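Side-chain contacts in ribulose bisphosphate carboxylase (Hyperthermus butylicus DSM 5456, PDB 6HUN), which probably catalyses the magnesium-dependent carboxylation of ribulose 1,5-bisphosphate into two molecules of 3-phosphoglycerate, as part of an archaeal AMP degradation pathway: residues V315-L318 / A319-G323; Q424-E427 / A428-G432; H92-G95 / D96-L100; F208-P212 / F213-E217. One frame throughout, in Å; residues are numbered along the deposited sequence.

The four contacts show how short-range side-chain order serves different parts of one rubisco subunit. Contacts 1, 2 and 4 belong to the catalytic barrel domain, whereas contact 3 is a hairpin of the N-terminal domain, its centre about 49 Å from that of contact 4. Contact 1 is the most central, with the side chain of Ala319 about 11 Å from a bound calcium ion. In contact 4 the side chain of Phe208 is about 5 Å from that of Asp205, a predicted magnesium ligand, though about 12 Å from the calcium. Contact 2 sits on helix 415-431, beyond the eighth barrel strand, about 21 Å from contact 1 at nearest atoms.

Contact 1 (V315-L318 / A319-G323)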
# COMPACT_ATOMS: atom_id res chain seq x y z
N VAL A 315 -10.41 -1.95 -5.25
CA VAL A 315 -9.07 -1.63 -5.72
C VAL A 315 -9.11 -1.36 -7.23
O VAL A 315 -8.44 -0.45 -7.73
CB VAL A 315 -8.13 -2.81 -5.40
CG1 VAL A 315 -6.74 -2.62 -6.10
CG2 VAL A 315 -8.00 -2.99 -3.87
N ALA A 316 -9.85 -2.18 -7.98
CA ALA A 316 -9.97 -1.96 -9.43
C ALA A 316 -10.65 -0.64 -9.76
O ALA A 316 -10.22 0.09 -10.67
CB ALA A 316 -10.75 -3.14 -10.11
N LYS A 317 -11.69 -0.29 -9.02
CA LYS A 317 -12.34 1.01 -9.24
C LYS A 317 -11.39 2.17 -8.96
O LYS A 317 -11.32 3.14 -9.75
CB LYS A 317 -13.58 1.05 -8.34
CG LYS A 317 -14.21 2.38 -8.23
CD LYS A 317 -15.39 2.28 -7.27
CE LYS A 317 -16.64 2.16 -8.02
NZ LYS A 317 -17.86 2.41 -7.20
N LEU A 318 -10.60 2.08 -7.90
CA LEU A 318 -9.65 3.18 -7.62
C LEU A 318 -8.56 3.23 -8.69
O LEU A 318 -8.09 4.30 -9.05
CB LEU A 318 -9.02 2.99 -6.23
CG LEU A 318 -10.01 3.09 -5.03
CD1 LEU A 318 -9.29 2.62 -3.74
CD2 LEU A 318 -10.42 4.49 -4.84
N ALA A 319 -8.11 2.06 -9.17
CA ALA A 319 -7.12 2.04 -10.25
C ALA A 319 -7.64 2.71 -11.53
O ALA A 319 -6.91 3.47 -12.20
CB ALA A 319 -6.74 0.59 -10.54
N ARG A 320 -8.91 2.52 -11.84
CA ARG A 320 -9.50 3.16 -13.00
C ARG A 320 -9.60 4.67 -12.80
O ARG A 320 -9.29 5.45 -13.70
CB ARG A 320 -10.87 2.55 -13.24
CG ARG A 320 -11.60 3.27 -14.41
CD ARG A 320 -12.91 2.47 -14.78
NE ARG A 320 -13.64 3.15 -15.88
CZ ARG A 320 -14.85 2.80 -16.32
NH1 ARG A 320 -15.50 1.80 -15.74
NH2 ARG A 320 -15.44 3.49 -17.31
N MET A 321 -10.01 5.09 -11.61
CA MET A 321 -10.03 6.54 -11.32
C MET A 321 -8.64 7.16 -11.44
O MET A 321 -8.46 8.23 -12.05
CB MET A 321 -10.56 6.73 -9.89
CG MET A 321 -12.01 6.37 -9.78
SD MET A 321 -12.52 6.22 -8.04
CE MET A 321 -12.03 7.89 -7.67
N ALA A 322 -7.63 6.48 -10.87
CA ALA A 322 -6.28 7.05 -10.82
C ALA A 322 -5.66 7.07 -12.19
O ALA A 322 -4.84 7.96 -12.49
CB ALA A 322 -5.38 6.24 -9.87
N GLY A 323 -6.04 6.11 -13.05
CA GLY A 323 -5.70 6.24 -14.45
C GLY A 323 -4.92 5.12 -15.06
O GLY A 323 -4.28 5.36 -16.10
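Met321 lies one turn beyond Lys317, and the contact between them is tight at the backbone and looser at the sulfur. The tight part hugs the main chain. Met321 N donates to Lys317 O at 3.0 Å, and the methionine's CG stands 3.3 Å from that same Lys317 O, because chi1 of -68° sets CG beside its own backbone N. The same close approach recurs along the helix: Ala319 CB comes 3.4 Å from Val315 O, and Ala322 CB lies 3.4 Å from Leu318 O, whose carbonyl also accepts from Ala322 N. Further out the grip relaxes. The sulfur of Met321 rests 4.2 Å from Leu318 CD2 and 4.2 Å from Lys317 CG, the lysine and methionine chains crossing at a slant, in ordinary van der Waals contact. This looser side does not open to solvent, for every touching residue is buried. The polar ends leave for other partners: Lys317 NZ forms a salt bridge with Asp139 and bonds to Val140 O and Gln368, while the extended Arg320 reaches the carbonyls of Ile350, Glu353, Ile373 and Lys374 and makes a cation-pi contact with Trp370. Leu318 and Ala322 instead face helix 275-288. Gly323, at a phi of 123°, is the C-prime residue of the Schellman motif that ends helix 312-322, the helix leading into barrel strand 326-328.

Contact 2 (Q424-E427 / A428-G432)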
# COMPACT_ATOMS: atom_id res chain seq x y z
N GLN A 424 -4.21 -18.29 -33.88
CA GLN A 424 -5.19 -19.08 -34.61
C GLN A 424 -6.35 -19.46 -33.71
O GLN A 424 -7.52 -19.43 -34.13
CB GLN A 424 -4.53 -20.32 -35.20
CG GLN A 424 -3.48 -19.98 -36.21
CD GLN A 424 -2.57 -21.14 -36.50
OE1 GLN A 424 -2.56 -22.15 -35.78
NE2 GLN A 424 -1.83 -21.04 -37.60
N ALA A 425 -6.06 -19.78 -32.44
CA ALA A 425 -7.11 -20.08 -31.49
C ALA A 425 -8.04 -18.88 -31.32
O ALA A 425 -9.27 -19.04 -31.32
CB ALA A 425 -6.51 -20.50 -30.15
N VAL A 426 -7.48 -17.67 -31.21
CA VAL A 426 -8.30 -16.46 -31.14
C VAL A 426 -9.09 -16.26 -32.42
O VAL A 426 -10.24 -15.80 -32.38
CB VAL A 426 -7.40 -15.25 -30.84
CG1 VAL A 426 -8.15 -13.91 -31.03
CG2 VAL A 426 -6.93 -15.38 -29.41
N GLU A 427 -8.46 -16.56 -33.57
CA GLU A 427 -9.11 -16.46 -34.87
C GLU A 427 -10.33 -17.36 -34.96
O GLU A 427 -11.40 -16.94 -35.41
CB GLU A 427 -8.10 -16.80 -35.96
CG GLU A 427 -8.47 -16.24 -37.33
CD GLU A 427 -8.40 -14.71 -37.35
OE1 GLU A 427 -7.39 -14.17 -37.84
OE2 GLU A 427 -9.36 -14.07 -36.87
N ALA A 428 -10.22 -18.60 -34.47
CA ALA A 428 -11.38 -19.49 -34.44
C ALA A 428 -12.52 -18.89 -33.62
O ALA A 428 -13.68 -18.92 -34.05
CB ALA A 428 -10.96 -20.86 -33.90
N ALA A 429 -12.20 -18.29 -32.48
CA ALA A 429 -13.23 -17.69 -31.64
C ALA A 429 -13.90 -16.50 -32.32
O ALA A 429 -15.12 -16.35 -32.26
CB ALA A 429 -12.64 -17.27 -30.29
N MET A 430 -13.11 -15.61 -32.95
CA MET A 430 -13.69 -14.48 -33.68
C MET A 430 -14.58 -14.95 -34.82
O MET A 430 -15.60 -14.32 -35.13
CB MET A 430 -12.58 -13.57 -34.23
CG MET A 430 -11.60 -13.06 -33.18
SD MET A 430 -12.46 -12.12 -31.91
CE MET A 430 -13.19 -10.82 -32.89
N LYS A 431 -14.19 -16.02 -35.49
CA LYS A 431 -14.90 -16.55 -36.66
C LYS A 431 -16.02 -17.53 -36.29
O LYS A 431 -16.73 -17.99 -37.19
CB LYS A 431 -13.91 -17.23 -37.59
CG LYS A 431 -12.86 -16.33 -38.20
CD LYS A 431 -12.06 -17.15 -39.22
CE LYS A 431 -10.92 -16.37 -39.86
NZ LYS A 431 -10.02 -17.36 -40.54
N GLY A 432 -16.18 -17.87 -35.02
CA GLY A 432 -17.25 -18.77 -34.59
C GLY A 432 -17.04 -20.19 -35.04
O GLY A 432 -18.03 -20.92 -35.27
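Glu427 and Lys431, four residues apart, share one flank of helix 415-431, which follows the eighth strand of the TIM barrel and ends in a Schellman motif with Gly432 at positive phi. The lysine can be traced outward from the backbone. Its CB lies 3.3 Å from Glu427 O, the carbonyl that also accepts the bond from Lys431 N. Chi1 of -64° keeps CG beside the backbone N, where it too stays near that oxygen, at 3.2 Å. From there the chain runs extended: CD lies 3.9 Å from Glu427 O and 4.2 Å from Glu427 CG, and CE closes on the same methylene carbon at 3.5 Å. Glu427 meets it with a bent chain, folded at chi2 (67°), and its CD and OE2 also come near Lys431 CE. The closest part is methylene against methylene, Glu427 CG on Lys431 CE. At the tip, Lys431 NZ passes 3.7 Å from Glu427 CG and is bonded to the hydroxyl of Tyr438 on the following helix. On a neighbouring flank, Val426 and Met430 lie side by side and point the same way, their CG1 and CG atoms touching. Val426 on Leu389 and Ala429 on Pro390 and Ile393 seat this flank against helix 389-396, and Val426 also touches Pro170 in a loop. The opposite charges stay apart: Glu427 OE1 is 4.9 Å from Lys431 NZ, and no salt bridge forms.

Contact 3 (H92-G95 / D96-L100); sequences HDLG and DGSWL
Asp93 lays its side chain flat upon the indole of Trp99, an acid stacked on an aromatic face. Its CB sits 3.6 Å from the centroid of the Trp99 six-membered ring, almost straight above it, in a CH-pi contact. With CG anti to the backbone N (chi1 178°), the carboxylate continues across the ring, the two planes only 19° apart, and Asp93 OD2 comes 3.8 Å from Trp99 CZ2. A glycine in place of Trp99 would probably strip Asp93 CB and its carboxylate of the ring face they lie on, leaving a gap on that side of the hairpin. The other carboxylate oxygen is used in the turn: Asp93 OD1 accepts from Gly95 N at 2.7 Å, met from above the carboxylate plane, in an Asx turn. A second Asx turn follows, in which Asp96 OD1 takes Ser98 N at 2.9 Å and, through its syn lone pair, Ser98 OG at 2.6 Å. Two donors thus hold this oxygen, while Asp96 OD2 forms a salt bridge with Arg46, which also bonds to Ser98 OG. On the face away from the indole, Leu94 CD1 packs 4.0 Å from Leu100 CG, and the methylenes of His92 and Leu100 meet nearby. Backbone bonds tie the arms together: Leu94 N reaches Ser98 O, and His92 and Leu100 exchange two bonds as an antiparallel hydrogen-bonded pair. Both Gly95 and Gly97 have positive phi in the reversal. The two arms and their turn make the beta hairpin of strands 87-93 and 99-105 in the N-terminal domain sheet.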
# COMPACT_ATOMS: atom_id res chain seq x y z
N HIS A 92 -27.41 -4.05 7.47
CA HIS A 92 -27.89 -5.32 6.96
C HIS A 92 -27.14 -6.44 7.66
O HIS A 92 -25.92 -6.59 7.52
CB HIS A 92 -27.75 -5.43 5.44
CG HIS A 92 -28.22 -6.74 4.89
ND1 HIS A 92 -29.55 -7.00 4.62
CD2 HIS A 92 -27.55 -7.88 4.59
CE1 HIS A 92 -29.67 -8.23 4.15
NE2 HIS A 92 -28.47 -8.78 4.11
N ASP A 93 -27.90 -7.23 8.44
CA ASP A 93 -27.33 -8.34 9.20
C ASP A 93 -27.08 -9.54 8.28
O ASP A 93 -28.01 -10.04 7.64
CB ASP A 93 -28.28 -8.65 10.36
CG ASP A 93 -27.84 -9.80 11.21
OD1 ASP A 93 -26.88 -10.50 10.91
OD2 ASP A 93 -28.56 -10.05 12.20
N LEU A 94 -25.81 -9.97 8.16
CA LEU A 94 -25.45 -11.06 7.26
C LEU A 94 -25.69 -12.43 7.88
O LEU A 94 -25.50 -13.46 7.20
CB LEU A 94 -24.00 -10.94 6.78
CG LEU A 94 -23.71 -9.79 5.77
CD1 LEU A 94 -22.23 -9.56 5.41
CD2 LEU A 94 -24.51 -9.94 4.47
N GLY A 95 -26.07 -12.46 9.16
CA GLY A 95 -26.43 -13.66 9.90
C GLY A 95 -25.26 -14.49 10.36
O GLY A 95 -25.45 -15.61 10.83
N ASP A 96 -24.05 -13.96 10.25
CA ASP A 96 -22.86 -14.71 10.57
C ASP A 96 -22.00 -13.99 11.59
O ASP A 96 -20.86 -14.40 11.81
CB ASP A 96 -22.02 -14.97 9.31
CG ASP A 96 -21.40 -13.69 8.74
OD1 ASP A 96 -21.91 -12.57 9.07
OD2 ASP A 96 -20.40 -13.82 8.01
N GLY A 97 -22.52 -12.97 12.25
CA GLY A 97 -21.69 -12.15 13.11
C GLY A 97 -21.22 -10.85 12.49
O GLY A 97 -20.66 -10.00 13.21
N SER A 98 -21.41 -10.67 11.18
CA SER A 98 -21.01 -9.46 10.50
C SER A 98 -22.24 -8.81 9.85
O SER A 98 -23.28 -9.45 9.63
CB SER A 98 -19.91 -9.76 9.46
OG SER A 98 -20.45 -10.48 8.37
N TRP A 99 -22.12 -7.51 9.63
CA TRP A 99 -23.17 -6.68 9.08
C TRP A 99 -22.62 -5.90 7.90
O TRP A 99 -21.43 -5.52 7.88
CB TRP A 99 -23.67 -5.70 10.12
CG TRP A 99 -24.28 -6.33 11.35
CD1 TRP A 99 -23.69 -7.18 12.26
CD2 TRP A 99 -25.61 -6.15 11.79
NE1 TRP A 99 -24.59 -7.52 13.23
CE2 TRP A 99 -25.78 -6.90 12.97
CE3 TRP A 99 -26.67 -5.39 11.31
CZ2 TRP A 99 -26.95 -6.91 13.67
CZ3 TRP A 99 -27.84 -5.41 11.99
CH2 TRP A 99 -27.99 -6.17 13.16
N LEU A 100 -23.47 -5.61 6.93
CA LEU A 100 -23.16 -4.54 5.99
C LEU A 100 -23.62 -3.24 6.63
O LEU A 100 -24.76 -3.14 7.13
CB LEU A 100 -23.80 -4.75 4.62
CG LEU A 100 -23.26 -5.98 3.86
CD1 LEU A 100 -24.03 -6.18 2.50
CD2 LEU A 100 -21.79 -5.84 3.52

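Contact 4 (F208-P212 / F213-E217)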
# COMPACT_ATOMS: atom_id res chain seq x y z
N PHE A 208 10.69 -6.99 -12.15
CA PHE A 208 11.74 -6.46 -13.01
C PHE A 208 11.74 -4.96 -12.81
O PHE A 208 10.67 -4.34 -12.77
CB PHE A 208 11.47 -6.81 -14.45
CG PHE A 208 12.71 -7.09 -15.24
CD1 PHE A 208 13.97 -6.81 -14.72
CD2 PHE A 208 12.62 -7.60 -16.53
CE1 PHE A 208 15.13 -7.03 -15.44
CE2 PHE A 208 13.77 -7.83 -17.26
CZ PHE A 208 15.04 -7.53 -16.71
N ALA A 209 12.92 -4.38 -12.57
CA ALA A 209 13.02 -2.94 -12.39
C ALA A 209 14.30 -2.48 -13.08
O ALA A 209 14.37 -2.51 -14.32
CB ALA A 209 13.02 -2.55 -10.89
N SER A 210 15.33 -2.13 -12.32
CA SER A 210 16.62 -1.87 -12.93
C SER A 210 17.74 -2.48 -12.12
O SER A 210 18.70 -1.81 -11.75
CB SER A 210 16.87 -0.38 -13.15
OG SER A 210 17.99 -0.19 -14.03
N GLN A 211 17.67 -3.79 -11.88
CA GLN A 211 18.76 -4.50 -11.22
C GLN A 211 20.04 -4.45 -12.05
O GLN A 211 20.00 -4.28 -13.27
CB GLN A 211 18.35 -5.95 -10.98
CG GLN A 211 17.21 -6.10 -9.97
CD GLN A 211 15.82 -6.17 -10.60
OE1 GLN A 211 15.55 -5.55 -11.62
NE2 GLN A 211 14.94 -6.95 -9.99
N PRO A 212 21.20 -4.62 -11.40
CA PRO A 212 22.47 -4.52 -12.13
C PRO A 212 22.65 -5.52 -13.27
O PRO A 212 23.33 -5.20 -14.26
CB PRO A 212 23.50 -4.76 -11.01
CG PRO A 212 22.85 -4.18 -9.81
CD PRO A 212 21.38 -4.50 -9.94
N PHE A 213 22.08 -6.72 -13.17
CA PHE A 213 22.36 -7.68 -14.23
C PHE A 213 21.66 -7.33 -15.53
O PHE A 213 22.00 -7.90 -16.57
CB PHE A 213 21.98 -9.10 -13.79
CG PHE A 213 20.50 -9.33 -13.70
CD1 PHE A 213 19.79 -9.81 -14.79
CD2 PHE A 213 19.81 -9.05 -12.52
CE1 PHE A 213 18.42 -10.01 -14.72
CE2 PHE A 213 18.43 -9.25 -12.43
CZ PHE A 213 17.74 -9.71 -13.55
N CYS A 214 20.72 -6.38 -15.49
CA CYS A 214 19.88 -6.01 -16.63
C CYS A 214 19.23 -4.65 -16.36
O CYS A 214 18.04 -4.56 -16.02
CB CYS A 214 18.78 -7.05 -16.89
SG CYS A 214 18.06 -6.92 -18.57
N ARG A 215 20.02 -3.60 -16.52
CA ARG A 215 19.55 -2.26 -16.25
C ARG A 215 18.46 -1.85 -17.22
O ARG A 215 18.42 -2.30 -18.39
CB ARG A 215 20.70 -1.28 -16.33
CG ARG A 215 21.81 -1.78 -15.52
CD ARG A 215 21.63 -1.37 -14.08
NE ARG A 215 22.85 -1.68 -13.34
CZ ARG A 215 24.04 -1.13 -13.59
NH1 ARG A 215 25.10 -1.49 -12.88
NH2 ARG A 215 24.18 -0.22 -14.55
N PHE A 216 17.64 -0.91 -16.74
CA PHE A 216 16.43 -0.54 -17.46
C PHE A 216 16.76 -0.06 -18.86
O PHE A 216 16.18 -0.54 -19.85
CB PHE A 216 15.66 0.53 -16.70
CG PHE A 216 14.33 0.88 -17.36
CD1 PHE A 216 13.19 0.16 -17.07
CD2 PHE A 216 14.26 1.90 -18.31
CE1 PHE A 216 11.96 0.45 -17.68
CE2 PHE A 216 13.03 2.19 -18.93
CZ PHE A 216 11.90 1.47 -18.62
N GLU A 217 17.73 0.87 -18.98
CA GLU A 217 17.99 1.48 -20.28
C GLU A 217 18.55 0.46 -21.26
O GLU A 217 18.13 0.41 -22.42
CB GLU A 217 18.94 2.67 -20.13
CG GLU A 217 19.49 3.11 -21.50
CD GLU A 217 19.63 4.61 -21.69
OE1 GLU A 217 19.74 5.34 -20.68
OE2 GLU A 217 19.66 5.06 -22.86
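Phe216 N, at the start of helix 216-234, donates to Ser210 OG at 2.8 Å in a fairly straight bond of 159°. The serine reaches it with OG anti to its own N (chi1 -166°), which also brings OG within 3.6 Å of Phe216 CB. Replacing Ser210 with alanine removes the hydroxyl and would probably leave the first N-H of the helix without this acceptor. A second bond tightens the bend before the helix: Cys214 N approaches Gln211 O at 3.1 Å from well above the carbonyl plane, 48° out of it. Bent at chi2, the Gln211 side chain turns back and its OE1 accepts from Ala209 N at 3.0 Å, while its NE2 bonds to Asn207 O and to Leu109 O of the second subunit. Outward from these bonds the packing is aromatic. Cys214 SG lies at the edge of the Phe208 ring, 3.6 Å from Phe208 CZ, a sulfur-aromatic contact. Phe213 places CE2 3.6 Å from Gln211 CB and runs alongside that chain, and its CZ touches Phe208 CE1. Trp80 of the second subunit meets the Phe213 ring, whereas Arg219 makes a cation-pi contact with Phe208. The bent chain of the exposed Arg215 brings its NE against Pro212 CA, which lies at the guanidinium edge. Because Gln211 is bonded through both its amide oxygen and its amide nitrogen, to its own chain and to the second subunit, this loop between the second barrel strand and its helix is tied into the dimer interface.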